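Side-chain contacts in TRAP dicarboxylate transporter, DctP subunit (Anaerococcus prevoti, PDB 4N91), which binds alpha- and beta-D-glucuronate and, as the solute-binding component of a TRAP transporter, probably hands the sugar acid to the membrane subunits for uptake: residues 92-95 with 96-100; 81-85 with 86-90; 106-109 with 110-113; 244-248 with 249-253; 194-198 with 199-203. All coordinates share one frame; numbering follows the deposited sequence.

Contact 1: residues 92-95 with 96-100; sequences CVAS and NAILE
Ile98 reaches back along the chain toward Ser95 and Ala94 and can be followed atom by atom. Its CB starts 4.2 Å from Ser95 O. CG1 comes closer and rests 3.4 Å from the same Ser95 O, because a chi1 of 70° sets this branch between the backbone N and the carbonyl carbon. The chain then runs on extended, and at the tip CD1 meets the methyl group of Ala94, 4.2 Å from its CB. Leu99 brings its CD2 to that methyl as well, 4.0 Å from Ala94 CB, so one small residue receives two branched ones, and its size lets both approach. Here strand 91-95 of the five-stranded mixed sheet ends and a short, weakly bonded helix begins, with Ser95 at the N-cap. Its short hydroxyl suits the task. With OG anti to the backbone N (chi1 178°), OG folds over the first turn and accepts from Ala97 N at 3.2 Å. Ser95 O takes Ile98 N at 3.1 Å. Ser95 also belongs to the glucuronate pocket, where OG has a second partner in Gln177 NE2 and the backbone N of Ser95 is bonded to Gln77 OE1. In the residue after the cap, the CB of Asn96 points away from the strand, and Asn96 ND2 bonds to Trp106 O.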
loop_
_atom_site.group_PDB
_atom_site.type_symbol
_atom_site.label_atom_id
_atom_site.label_comp_id
_atom_site.label_asym_id
_atom_site.label_seq_id
_atom_site.Cartn_x
_atom_site.Cartn_y
_atom_site.Cartn_z
ATOM N N CYS A 92 -5.046 -11.175 4.979
ATOM C CA CYS A 92 -4.305 -10.038 5.513
ATOM C C CYS A 92 -4.228 -8.920 4.514
ATOM O O CYS A 92 -4.611 -9.060 3.361
ATOM C CB CYS A 92 -2.928 -10.445 5.976
ATOM S SG CYS A 92 -1.651 -10.616 4.708
ATOM N N VAL A 93 -3.728 -7.785 4.982
ATOM C CA VAL A 93 -3.518 -6.647 4.111
ATOM C C VAL A 93 -2.036 -6.485 3.903
ATOM O O VAL A 93 -1.283 -6.419 4.869
ATOM C CB VAL A 93 -4.111 -5.350 4.727
ATOM C CG1 VAL A 93 -3.819 -4.150 3.846
ATOM C CG2 VAL A 93 -5.606 -5.469 4.898
ATOM N N ALA A 94 -1.633 -6.393 2.640
ATOM C CA ALA A 94 -0.237 -6.183 2.289
ATOM C C ALA A 94 -0.111 -5.086 1.246
ATOM O O ALA A 94 -0.897 -5.024 0.305
ATOM C CB ALA A 94 0.360 -7.467 1.735
ATOM N N SER A 95 0.888 -4.223 1.387
ATOM C CA SER A 95 1.144 -3.239 0.356
ATOM C C SER A 95 1.577 -3.931 -0.917
ATOM O O SER A 95 2.322 -4.918 -0.894
ATOM C CB SER A 95 2.240 -2.268 0.789
ATOM O OG SER A 95 2.536 -1.336 -0.232
ATOM N N ASN A 96 1.107 -3.419 -2.035
ATOM C CA ASN A 96 1.521 -3.946 -3.332
ATOM C C ASN A 96 3.053 -3.951 -3.448
ATOM O O ASN A 96 3.639 -4.778 -4.163
ATOM C CB ASN A 96 0.926 -3.078 -4.422
ATOM C CG ASN A 96 0.983 -3.722 -5.772
ATOM O OD1 ASN A 96 0.122 -4.518 -6.118
ATOM N ND2 ASN A 96 1.998 -3.389 -6.539
ATOM N N ALA A 97 3.698 -3.011 -2.758
ATOM C CA ALA A 97 5.152 -2.879 -2.817
ATOM C C ALA A 97 5.844 -4.211 -2.526
ATOM O O ALA A 97 6.856 -4.530 -3.135
ATOM C CB ALA A 97 5.633 -1.804 -1.841
ATOM N N ILE A 98 5.348 -4.965 -1.551
ATOM C CA ILE A 98 6.031 -6.189 -1.161
ATOM C C ILE A 98 5.569 -7.421 -1.924
ATOM O O ILE A 98 6.257 -8.426 -1.964
ATOM C CB ILE A 98 5.987 -6.464 0.361
ATOM C CG1 ILE A 98 4.584 -6.833 0.808
ATOM C CG2 ILE A 98 6.577 -5.252 1.180
ATOM C CD1 ILE A 98 4.529 -7.427 2.195
ATOM N N LEU A 99 4.422 -7.338 -2.586
ATOM C CA LEU A 99 3.892 -8.502 -3.283
ATOM C C LEU A 99 4.700 -8.830 -4.531
ATOM O O LEU A 99 4.702 -9.969 -4.977
ATOM C CB LEU A 99 2.433 -8.316 -3.625
ATOM C CG LEU A 99 1.526 -8.239 -2.385
ATOM C CD1 LEU A 99 0.096 -8.016 -2.825
ATOM C CD2 LEU A 99 1.623 -9.483 -1.524
ATOM N N GLU A 100 5.426 -7.852 -5.065
ATOM C CA GLU A 100 6.284 -8.098 -6.223
ATOM C C GLU A 100 7.379 -9.125 -5.971
ATOM O O GLU A 100 7.914 -9.665 -6.909
ATOM C CB GLU A 100 6.890 -6.786 -6.735
ATOM C CG GLU A 100 7.864 -6.138 -5.780
ATOM C CD GLU A 100 8.476 -4.841 -6.310
ATOM O OE1 GLU A 100 7.930 -4.232 -7.270
ATOM O OE2 GLU A 100 9.509 -4.431 -5.740
#

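Contact 2: residues 81-85 with 86-90; sequences VQLTQ and TGAIN
The flat groups that meet here are peptide units: Ile89 N lies above the plane of the Leu83 carbonyl, not within it, and Gly87 N stands over the Thr84 carbonyl in the same manner. The first bond, Ile89 N to Leu83 O, is 3.2 Å long and fairly straight at 168°. The second, Gly87 N to Thr84 O, is also 3.2 Å but more bent. Thr86 N keeps a weak bond to Gln82 O, the last trace of the regular helical pattern, while its hydroxyl OG1 lies 3.2 Å from Leu83 O. The carbonyls at a helix end lack the next turn of amides, and here the loop folds back to supply some. Around these bonds the apolar groups close in. Ile89 CG1 packs 3.9 Å from Leu83 CB, and Ala88 CB sits 4.0 Å from Leu83 CD2. Ile89 also slants across Thr84, with its CG1 3.4 Å from Thr84 OG1; that hydroxyl is turned beside its own backbone N (chi1 -58°) and bonds to Met80 O, one turn earlier. Buried Ile89 O has no partner in the model. Gly87 turns with positive phi, where a side chain would press on the preceding carbonyl oxygen. This is a helix C-terminus closed by a glycine of positive phi just after it, and it returns the chain to strand 91-95 in a beta-alpha-beta crossover from strand 64-69, with strand 31-36 lying between the two.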
loop_
_atom_site.group_PDB
_atom_site.type_symbol
_atom_site.label_atom_id
_atom_site.label_comp_id
_atom_site.label_asym_id
_atom_site.label_seq_id
_atom_site.Cartn_x
_atom_site.Cartn_y
_atom_site.Cartn_z
ATOM N N VAL A 81 2.023 -12.093 5.274
ATOM C CA VAL A 81 1.839 -12.659 3.938
ATOM C C VAL A 81 2.228 -14.146 3.979
ATOM O O VAL A 81 1.521 -15.002 3.417
ATOM C CB VAL A 81 2.636 -11.928 2.878
ATOM C CG1 VAL A 81 2.535 -12.637 1.514
ATOM C CG2 VAL A 81 2.145 -10.496 2.748
ATOM N N GLN A 82 3.331 -14.457 4.665
ATOM C CA GLN A 82 3.773 -15.843 4.769
ATOM C C GLN A 82 2.793 -16.709 5.561
ATOM O O GLN A 82 2.563 -17.871 5.200
ATOM C CB GLN A 82 5.207 -15.915 5.331
ATOM C CG GLN A 82 6.220 -15.315 4.365
ATOM C CD GLN A 82 7.617 -15.254 4.934
ATOM O OE1 GLN A 82 8.509 -16.000 4.512
ATOM N NE2 GLN A 82 7.822 -14.354 5.900
ATOM N N LEU A 83 2.187 -16.156 6.605
ATOM C CA LEU A 83 1.168 -16.872 7.368
ATOM C C LEU A 83 -0.082 -17.078 6.519
ATOM O O LEU A 83 -0.821 -18.049 6.712
ATOM C CB LEU A 83 0.788 -16.126 8.633
ATOM C CG LEU A 83 1.892 -16.014 9.686
ATOM C CD1 LEU A 83 1.396 -15.152 10.853
ATOM C CD2 LEU A 83 2.315 -17.407 10.154
ATOM N N THR A 84 -0.326 -16.161 5.592
ATOM C CA THR A 84 -1.501 -16.291 4.708
ATOM C C THR A 84 -1.246 -17.379 3.673
ATOM O O THR A 84 -2.148 -18.144 3.323
ATOM C CB THR A 84 -1.833 -14.950 4.030
ATOM O OG1 THR A 84 -2.064 -13.962 5.045
ATOM C CG2 THR A 84 -3.067 -15.080 3.158
ATOM N N GLN A 85 -0.005 -17.470 3.203
ATOM C CA GLN A 85 0.380 -18.525 2.268
ATOM C C GLN A 85 0.102 -19.925 2.812
ATOM O O GLN A 85 -0.320 -20.804 2.060
ATOM C CB GLN A 85 1.864 -18.433 1.929
ATOM C CG GLN A 85 2.267 -17.306 1.020
ATOM C CD GLN A 85 3.751 -17.358 0.691
ATOM O OE1 GLN A 85 4.612 -17.103 1.547
ATOM N NE2 GLN A 85 4.055 -17.716 -0.538
ATOM N N THR A 86 0.356 -20.144 4.102
ATOM C CA THR A 86 0.185 -21.466 4.699
ATOM C C THR A 86 -1.222 -21.688 5.227
ATOM O O THR A 86 -1.595 -22.809 5.565
ATOM C CB THR A 86 1.154 -21.677 5.875
ATOM O OG1 THR A 86 0.832 -20.767 6.927
ATOM C CG2 THR A 86 2.590 -21.470 5.436
ATOM N N GLY A 87 -2.005 -20.616 5.322
ATOM C CA GLY A 87 -3.346 -20.706 5.861
ATOM C C GLY A 87 -3.392 -20.568 7.367
ATOM O O GLY A 87 -4.449 -20.720 7.966
ATOM N N ALA A 88 -2.260 -20.261 7.988
ATOM C CA ALA A 88 -2.238 -20.013 9.431
ATOM C C ALA A 88 -3.113 -18.806 9.795
ATOM O O ALA A 88 -3.732 -18.752 10.868
ATOM C CB ALA A 88 -0.811 -19.812 9.901
ATOM N N ILE A 89 -3.177 -17.841 8.894
ATOM C CA ILE A 89 -4.271 -16.887 8.938
ATOM C C ILE A 89 -4.977 -16.886 7.580
ATOM O O ILE A 89 -4.415 -17.350 6.567
ATOM C CB ILE A 89 -3.792 -15.485 9.330
ATOM C CG1 ILE A 89 -2.870 -14.916 8.256
ATOM C CG2 ILE A 89 -3.066 -15.540 10.681
ATOM C CD1 ILE A 89 -2.256 -13.560 8.638
ATOM N N ASN A 90 -6.197 -16.369 7.556
ATOM C CA ASN A 90 -7.029 -16.485 6.362
ATOM C C ASN A 90 -6.868 -15.304 5.392
ATOM O O ASN A 90 -6.871 -15.475 4.176
ATOM C CB ASN A 90 -8.502 -16.607 6.766
ATOM C CG ASN A 90 -8.751 -17.768 7.720
ATOM O OD1 ASN A 90 -8.521 -17.665 8.938
ATOM N ND2 ASN A 90 -9.198 -18.897 7.166
#

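Contact 3: residues 106-109 with 110-113; sequences WEIF and NLPY
Two torsions bring Ile108 and Leu111 together: Ile108 puts CG1 anti to its backbone N (chi1 -177°) and then bends CD1 aside, whereas Leu111 swings CG beside its own N (chi1 -65°). The two side chains slant past each other, with Ile108 CD1 4.0 Å from Leu111 CD1. Leu111 also leans on the backbone, its CG 3.4 Å from Ile108 O. The other branch of Ile108 turns to the aromatic neighbour, CG2 standing 3.8 Å above the plane of the Phe109 ring and over its centre, so a beta-branched residue serves two apolar partners at once. The backbone is drawn round by Asn110 N, which donates to Glu107 O at 3.0 Å. The amide of Asn110 points back over the turn and is satisfied at both ends: ND2 donates to Glu100 OE1, and OD1 accepts from Asn96 ND2. An amide suits this buried place because it both gives and accepts. With Phe109 N weakly bonded to Trp106 O one step earlier, the bonds link residues three apart, as in a 3-10 turn; this one lies in the long connection between helices 96-99 and 118-125.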
loop_
_atom_site.group_PDB
_atom_site.type_symbol
_atom_site.label_atom_id
_atom_site.label_comp_id
_atom_site.label_asym_id
_atom_site.label_seq_id
_atom_site.Cartn_x
_atom_site.Cartn_y
_atom_site.Cartn_z
ATOM N N TRP A 106 3.061 -8.188 -9.951
ATOM C CA TRP A 106 2.573 -7.109 -9.064
ATOM C C TRP A 106 3.366 -5.809 -9.258
ATOM O O TRP A 106 2.915 -4.726 -8.869
ATOM C CB TRP A 106 2.613 -7.501 -7.595
ATOM C CG TRP A 106 1.755 -8.650 -7.192
ATOM C CD1 TRP A 106 2.138 -9.960 -7.116
ATOM C CD2 TRP A 106 0.394 -8.609 -6.752
ATOM N NE1 TRP A 106 1.105 -10.729 -6.671
ATOM C CE2 TRP A 106 0.017 -9.937 -6.454
ATOM C CE3 TRP A 106 -0.543 -7.587 -6.581
ATOM C CZ2 TRP A 106 -1.252 -10.266 -5.986
ATOM C CZ3 TRP A 106 -1.805 -7.920 -6.133
ATOM C CH2 TRP A 106 -2.144 -9.241 -5.836
ATOM N N GLU A 107 4.545 -5.923 -9.862
ATOM C CA GLU A 107 5.415 -4.777 -10.144
ATOM C C GLU A 107 4.689 -3.649 -10.820
ATOM O O GLU A 107 5.103 -2.506 -10.703
ATOM C CB GLU A 107 6.518 -5.187 -11.133
ATOM C CG GLU A 107 7.663 -5.881 -10.530
ATOM C CD GLU A 107 8.605 -6.448 -11.569
ATOM O OE1 GLU A 107 8.208 -6.668 -12.765
ATOM O OE2 GLU A 107 9.752 -6.706 -11.167
ATOM N N ILE A 108 3.663 -3.969 -11.598
ATOM C CA ILE A 108 2.977 -2.949 -12.393
ATOM C C ILE A 108 2.541 -1.731 -11.561
ATOM O O ILE A 108 2.766 -0.578 -11.963
ATOM C CB ILE A 108 1.784 -3.555 -13.193
ATOM C CG1 ILE A 108 1.115 -2.505 -14.079
ATOM C CG2 ILE A 108 0.736 -4.194 -12.285
ATOM C CD1 ILE A 108 1.970 -1.989 -15.161
ATOM N N PHE A 109 1.928 -1.979 -10.413
ATOM C CA PHE A 109 1.407 -0.863 -9.602
ATOM C C PHE A 109 2.467 -0.212 -8.703
ATOM O O PHE A 109 2.159 0.723 -7.967
ATOM C CB PHE A 109 0.218 -1.288 -8.748
ATOM C CG PHE A 109 -0.905 -1.902 -9.523
ATOM C CD1 PHE A 109 -1.412 -1.291 -10.659
ATOM C CD2 PHE A 109 -1.460 -3.099 -9.119
ATOM C CE1 PHE A 109 -2.446 -1.878 -11.354
ATOM C CE2 PHE A 109 -2.496 -3.681 -9.829
ATOM C CZ PHE A 109 -2.969 -3.080 -10.946
ATOM N N ASN A 110 3.695 -0.703 -8.756
ATOM C CA ASN A 110 4.817 -0.090 -8.025
ATOM C C ASN A 110 5.634 0.883 -8.867
ATOM O O ASN A 110 6.575 1.502 -8.366
ATOM C CB ASN A 110 5.735 -1.171 -7.459
ATOM C CG ASN A 110 5.032 -2.023 -6.428
ATOM O OD1 ASN A 110 4.109 -1.547 -5.764
ATOM N ND2 ASN A 110 5.417 -3.290 -6.327
ATOM N N LEU A 111 5.270 1.047 -10.135
ATOM C CA LEU A 111 5.998 1.958 -11.011
ATOM C C LEU A 111 5.803 3.402 -10.551
ATOM O O LEU A 111 4.691 3.816 -10.290
ATOM C CB LEU A 111 5.513 1.816 -12.457
ATOM C CG LEU A 111 5.791 0.463 -13.118
ATOM C CD1 LEU A 111 5.170 0.404 -14.518
ATOM C CD2 LEU A 111 7.288 0.224 -13.175
ATOM N N PRO A 112 6.888 4.178 -10.467
ATOM C CA PRO A 112 6.767 5.594 -10.122
ATOM C C PRO A 112 6.098 6.407 -11.223
ATOM O O PRO A 112 6.276 6.116 -12.424
ATOM C CB PRO A 112 8.223 6.049 -9.968
ATOM C CG PRO A 112 9.032 4.805 -9.913
ATOM C CD PRO A 112 8.287 3.771 -10.660
ATOM N N TYR A 113 5.318 7.397 -10.798
ATOM C CA TYR A 113 4.668 8.331 -11.700
ATOM C C TYR A 113 3.900 7.600 -12.781
ATOM O O TYR A 113 3.961 7.946 -13.963
ATOM C CB TYR A 113 5.701 9.293 -12.272
ATOM C CG TYR A 113 6.331 10.108 -11.182
ATOM C CD1 TYR A 113 5.592 11.060 -10.499
ATOM C CD2 TYR A 113 7.644 9.904 -10.793
ATOM C CE1 TYR A 113 6.152 11.803 -9.481
ATOM C CE2 TYR A 113 8.213 10.637 -9.786
ATOM C CZ TYR A 113 7.461 11.580 -9.121
ATOM O OH TYR A 113 8.022 12.309 -8.087
#

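Contact 4: residues 244-248 with 249-253; sequences VIANY and SWLEG
Asn247 is the N-cap of a helix: its OD1 accepts from Trp250 N at 2.9 Å, with an N-H...O angle of 157°. The next amides are met by backbone oxygens, Leu251 N by Asn247 O at 3.0 Å and Glu252 N by Tyr248 O at 3.0 Å. The other half of the Asn247 amide is used too, because ND2 donates to Thr84 O. Replacing Asn247 with alanine would remove both amide atoms and would probably leave Trp250 N without its capping acceptor and cost Thr84 O one of its donors, cutting a tie to the neighbouring helix end. Glu252 sets its CG 3.3 Å from Tyr248 CE1; beyond it the chain bends at chi2, and the carboxylate plane is turned 46° from the ring. Its charge is answered by a salt bridge to Arg259, which probably also eases the nearness of Glu144. Ala246 is small enough to let the Trp250 ring in, with CZ3 at the ring edge 4.1 Å from Ala246 CB. The helical segment 249-253 sets off at 78° to strand segment 244-247. On its flanks Trp250 makes an edge-to-face contact with Phe262 of helix 256-290, and Leu251 packs against that helix and against strand 143-149.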
loop_
_atom_site.group_PDB
_atom_site.type_symbol
_atom_site.label_atom_id
_atom_site.label_comp_id
_atom_site.label_asym_id
_atom_site.label_seq_id
_atom_site.Cartn_x
_atom_site.Cartn_y
_atom_site.Cartn_z
ATOM N N VAL A 244 -5.821 -6.599 -0.237
ATOM C CA VAL A 244 -6.349 -7.594 0.678
ATOM C C VAL A 244 -6.157 -8.947 0.033
ATOM O O VAL A 244 -6.674 -9.192 -1.066
ATOM C CB VAL A 244 -7.836 -7.349 0.946
ATOM C CG1 VAL A 244 -8.359 -8.302 1.978
ATOM C CG2 VAL A 244 -8.053 -5.889 1.371
ATOM N N ILE A 245 -5.372 -9.799 0.684
ATOM C CA ILE A 245 -5.102 -11.120 0.149
ATOM C C ILE A 245 -5.737 -12.181 1.033
ATOM O O ILE A 245 -5.815 -12.028 2.244
ATOM C CB ILE A 245 -3.571 -11.397 -0.030
ATOM C CG1 ILE A 245 -2.823 -11.328 1.294
ATOM C CG2 ILE A 245 -2.964 -10.457 -1.058
ATOM C CD1 ILE A 245 -1.395 -11.866 1.209
ATOM N N ALA A 246 -6.211 -13.248 0.405
ATOM C CA ALA A 246 -6.807 -14.364 1.122
ATOM C C ALA A 246 -6.105 -15.674 0.758
ATOM O O ALA A 246 -5.660 -15.860 -0.377
ATOM C CB ALA A 246 -8.289 -14.451 0.787
ATOM N N ASN A 247 -5.972 -16.560 1.741
ATOM C CA ASN A 247 -5.451 -17.899 1.497
ATOM C C ASN A 247 -6.303 -18.577 0.446
ATOM O O ASN A 247 -7.533 -18.625 0.561
ATOM C CB ASN A 247 -5.422 -18.735 2.770
ATOM C CG ASN A 247 -4.948 -20.161 2.508
ATOM O OD1 ASN A 247 -5.760 -21.072 2.337
ATOM N ND2 ASN A 247 -3.642 -20.344 2.400
ATOM N N TYR A 248 -5.644 -19.081 -0.586
ATOM C CA TYR A 248 -6.354 -19.550 -1.781
ATOM C C TYR A 248 -7.177 -20.830 -1.516
ATOM O O TYR A 248 -8.359 -20.908 -1.884
ATOM C CB TYR A 248 -5.370 -19.754 -2.915
ATOM C CG TYR A 248 -6.043 -20.156 -4.206
ATOM C CD1 TYR A 248 -7.024 -19.359 -4.768
ATOM C CD2 TYR A 248 -5.698 -21.327 -4.854
ATOM C CE1 TYR A 248 -7.658 -19.720 -5.950
ATOM C CE2 TYR A 248 -6.335 -21.695 -6.042
ATOM C CZ TYR A 248 -7.300 -20.877 -6.582
ATOM O OH TYR A 248 -7.942 -21.227 -7.763
ATOM N N SER A 249 -6.566 -21.802 -0.840
ATOM C CA SER A 249 -7.284 -23.041 -0.501
ATOM C C SER A 249 -8.496 -22.759 0.359
ATOM O O SER A 249 -9.585 -23.316 0.144
ATOM C CB SER A 249 -6.350 -24.027 0.215
ATOM O OG SER A 249 -5.368 -24.485 -0.675
ATOM N N TRP A 250 -8.321 -21.865 1.325
ATOM C CA TRP A 250 -9.419 -21.491 2.200
ATOM C C TRP A 250 -10.562 -20.858 1.419
ATOM O O TRP A 250 -11.730 -21.238 1.559
ATOM C CB TRP A 250 -8.951 -20.533 3.311
ATOM C CG TRP A 250 -10.125 -19.958 3.993
ATOM C CD1 TRP A 250 -10.983 -20.607 4.833
ATOM C CD2 TRP A 250 -10.618 -18.615 3.879
ATOM N NE1 TRP A 250 -11.964 -19.766 5.250
ATOM C CE2 TRP A 250 -11.772 -18.530 4.678
ATOM C CE3 TRP A 250 -10.199 -17.484 3.171
ATOM C CZ2 TRP A 250 -12.523 -17.359 4.789
ATOM C CZ3 TRP A 250 -10.938 -16.313 3.297
ATOM C CH2 TRP A 250 -12.086 -16.260 4.086
ATOM N N LEU A 251 -10.229 -19.877 0.590
ATOM C CA LEU A 251 -11.261 -19.130 -0.106
ATOM C C LEU A 251 -12.031 -20.061 -1.055
ATOM O O LEU A 251 -13.268 -20.096 -1.063
ATOM C CB LEU A 251 -10.624 -17.949 -0.859
ATOM C CG LEU A 251 -11.593 -16.940 -1.471
ATOM C CD1 LEU A 251 -12.363 -16.239 -0.394
ATOM C CD2 LEU A 251 -10.831 -15.955 -2.320
ATOM N N GLU A 252 -11.310 -20.838 -1.843
ATOM C CA GLU A 252 -11.971 -21.702 -2.825
ATOM C C GLU A 252 -12.687 -22.876 -2.179
ATOM O O GLU A 252 -13.545 -23.507 -2.799
ATOM C CB GLU A 252 -10.975 -22.181 -3.873
ATOM C CG GLU A 252 -10.432 -21.039 -4.739
ATOM C CD GLU A 252 -11.534 -20.111 -5.268
ATOM O OE1 GLU A 252 -12.612 -20.614 -5.651
ATOM O OE2 GLU A 252 -11.321 -18.875 -5.292
ATOM N N GLY A 253 -12.341 -23.155 -0.933
ATOM C CA GLY A 253 -12.998 -24.179 -0.144
ATOM C C GLY A 253 -14.352 -23.771 0.403
ATOM O O GLY A 253 -15.137 -24.621 0.817
#

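Contact 5: residues 194-198 with 199-203; sequences SPMGF and GEVYT. With BDP (beta-D-glucopyranuronic acid), chain C.
Phe198 presents one ring face to the beta-D-glucuronate, whose C5 stands 3.6 Å above the ring plane, over the centre. The C5-H points at the ring, a CH-pi contact, while the acid group reaches from CB to the ring: BDP O6A is 3.2 Å from Phe198 CB and BDP C6 is 3.4 Å from Phe198 CD1. A chi1 of -168° sets CG opposite the backbone N, and the ring extends from the turn into the pocket. In the next shell Val201 N, 3.2 Å from Phe198 O, and Glu200 N, 3.0 Å from Gly197 O, hold the turn. A water bridges Phe198 O and Tyr202 N. Glu200 OE1 adds a weak bond to Gly197 N, where the glycine leaves room for the carboxylate. Farther out, selenomethionine Met196 sets CG 4.3 Å from Val201 CG2, and Met196 O bonds to Arg175 NH2, so the loop is likely to steady that sugar-binding residue. Exchanging Phe198 for alanine would strip the apolar face from beneath C5 and would probably let the pyranose shift. Recognition is thus divided: the ring takes C5 and its hydrogen, while Arg175, Arg154, Gln77, Asn38 and Asn215 bond to the sugar's polar atoms.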
loop_
_atom_site.group_PDB
_atom_site.type_symbol
_atom_site.label_atom_id
_atom_site.label_comp_id
_atom_site.label_asym_id
_atom_site.label_seq_id
_atom_site.Cartn_x
_atom_site.Cartn_y
_atom_site.Cartn_z
ATOM N N SER A 194 16.920 1.968 2.792
ATOM C CA SER A 194 16.980 1.112 3.953
ATOM C C SER A 194 15.655 0.415 4.094
ATOM O O SER A 194 14.752 0.924 4.729
ATOM C CB SER A 194 17.232 1.919 5.234
ATOM O OG SER A 194 18.557 2.369 5.267
ATOM N N PRO A 195 15.535 -0.778 3.515
ATOM C CA PRO A 195 14.241 -1.486 3.599
ATOM C C PRO A 195 14.001 -2.068 4.983
ATOM O O PRO A 195 14.917 -2.661 5.550
ATOM C CB PRO A 195 14.370 -2.617 2.583
ATOM C CG PRO A 195 15.708 -2.442 1.945
ATOM C CD PRO A 195 16.511 -1.465 2.668
HETATM N N MSE A 196 12.801 -1.886 5.521
HETATM C CA MSE A 196 12.448 -2.446 6.828
HETATM C C MSE A 196 10.943 -2.368 6.986
HETATM O O MSE A 196 10.266 -1.631 6.256
HETATM C CB MSE A 196 13.113 -1.667 7.964
HETATM C CG MSE A 196 12.596 -0.246 8.070
HETATM SE SE MSE A 196 13.552 0.847 9.388
HETATM C CE MSE A 196 15.215 1.016 8.482
ATOM N N GLY A 197 10.417 -3.121 7.942
ATOM C CA GLY A 197 8.996 -3.126 8.199
ATOM C C GLY A 197 8.462 -1.842 8.805
ATOM O O GLY A 197 9.174 -1.110 9.460
ATOM N N PHE A 198 7.188 -1.592 8.563
ATOM C CA PHE A 198 6.567 -0.302 8.873
ATOM C C PHE A 198 6.663 0.015 10.362
ATOM O O PHE A 198 6.920 1.149 10.750
ATOM C CB PHE A 198 5.128 -0.364 8.403
ATOM C CG PHE A 198 4.399 0.960 8.379
ATOM C CD1 PHE A 198 4.998 2.099 7.872
ATOM C CD2 PHE A 198 3.091 1.033 8.797
ATOM C CE1 PHE A 198 4.315 3.297 7.816
ATOM C CE2 PHE A 198 2.397 2.242 8.743
ATOM C CZ PHE A 198 3.002 3.354 8.249
ATOM N N GLY A 199 6.427 -0.988 11.209
ATOM C CA GLY A 199 6.527 -0.803 12.639
ATOM C C GLY A 199 7.869 -0.404 13.213
ATOM O O GLY A 199 7.944 0.051 14.364
ATOM N N GLU A 200 8.931 -0.589 12.427
ATOM C CA GLU A 200 10.270 -0.217 12.832
ATOM C C GLU A 200 10.660 1.233 12.565
ATOM O O GLU A 200 11.676 1.730 13.085
ATOM C CB GLU A 200 11.223 -1.156 12.118
ATOM C CG GLU A 200 10.915 -2.614 12.552
ATOM C CD GLU A 200 11.131 -3.678 11.508
ATOM O OE1 GLU A 200 12.186 -3.652 10.862
ATOM O OE2 GLU A 200 10.260 -4.586 11.376
ATOM N N VAL A 201 9.878 1.902 11.730
ATOM C CA VAL A 201 10.312 3.168 11.158
ATOM C C VAL A 201 10.399 4.281 12.200
ATOM O O VAL A 201 11.363 5.043 12.192
ATOM C CB VAL A 201 9.394 3.573 9.981
ATOM C CG1 VAL A 201 9.801 4.926 9.421
ATOM C CG2 VAL A 201 9.390 2.505 8.906
ATOM N N TYR A 202 9.422 4.376 13.111
ATOM C CA TYR A 202 9.441 5.453 14.100
ATOM C C TYR A 202 10.749 5.457 14.910
ATOM O O TYR A 202 11.415 6.470 15.036
ATOM C CB TYR A 202 8.237 5.307 15.014
ATOM C CG TYR A 202 8.231 6.287 16.139
ATOM C CD1 TYR A 202 7.787 7.579 15.949
ATOM C CD2 TYR A 202 8.679 5.915 17.397
ATOM C CE1 TYR A 202 7.775 8.494 17.013
ATOM C CE2 TYR A 202 8.691 6.817 18.449
ATOM C CZ TYR A 202 8.230 8.096 18.246
ATOM O OH TYR A 202 8.211 8.997 19.290
ATOM N N THR A 203 11.097 4.308 15.481
ATOM C CA THR A 203 12.315 4.215 16.272
ATOM C C THR A 203 13.581 4.369 15.429
ATOM O O THR A 203 14.578 4.901 15.915
ATOM C CB THR A 203 12.366 2.895 17.082
ATOM O OG1 THR A 203 12.255 1.803 16.208
ATOM C CG2 THR A 203 11.223 2.816 18.073
HETATM C C1 BDP C . 1.278 2.460 4.271
HETATM C C2 BDP C . 0.585 1.294 3.734
HETATM C C3 BDP C . 0.988 0.058 4.484
HETATM C C4 BDP C . 2.400 -0.161 4.404
HETATM C C5 BDP C . 3.109 1.044 4.889
HETATM C C6 BDP C . 4.641 0.936 4.684
HETATM O O2 BDP C . -0.809 1.541 4.174
HETATM O O3 BDP C . 0.258 -1.102 3.964
HETATM O O4 BDP C . 2.825 -1.252 5.043
HETATM O O5 BDP C . 2.682 2.236 4.142
HETATM O O6A BDP C . 5.179 -0.066 5.204
HETATM O O1 BDP C . 1.058 3.543 3.332
HETATM O O6B BDP C . 5.263 1.925 4.235
HETATM O O HOH W 1 6.652 3.280 12.495
#

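Overall arrangement
Contacts 1 and 3 are buried, whereas contacts 2, 4 and 5 lie partly at the surface. Strands 91-95 and 242-247 are neighbours in one sheet, so contacts 1 and 4 share it, and each turns from strand into helix through a side-chain cap: a serine beside the sugar in the first, an asparagine far from it in the second. Contact 2 is the reverse case, a helix end leading into a strand, and it is tied to contact 4 through Thr84 and Asn247. Contact 3 joins contact 1 by buried amide and carboxylate bonds. Contact 5 touches none of the others; its centre is about 15 Å from that of contact 1, and both supply residues to the glucuronate pocket.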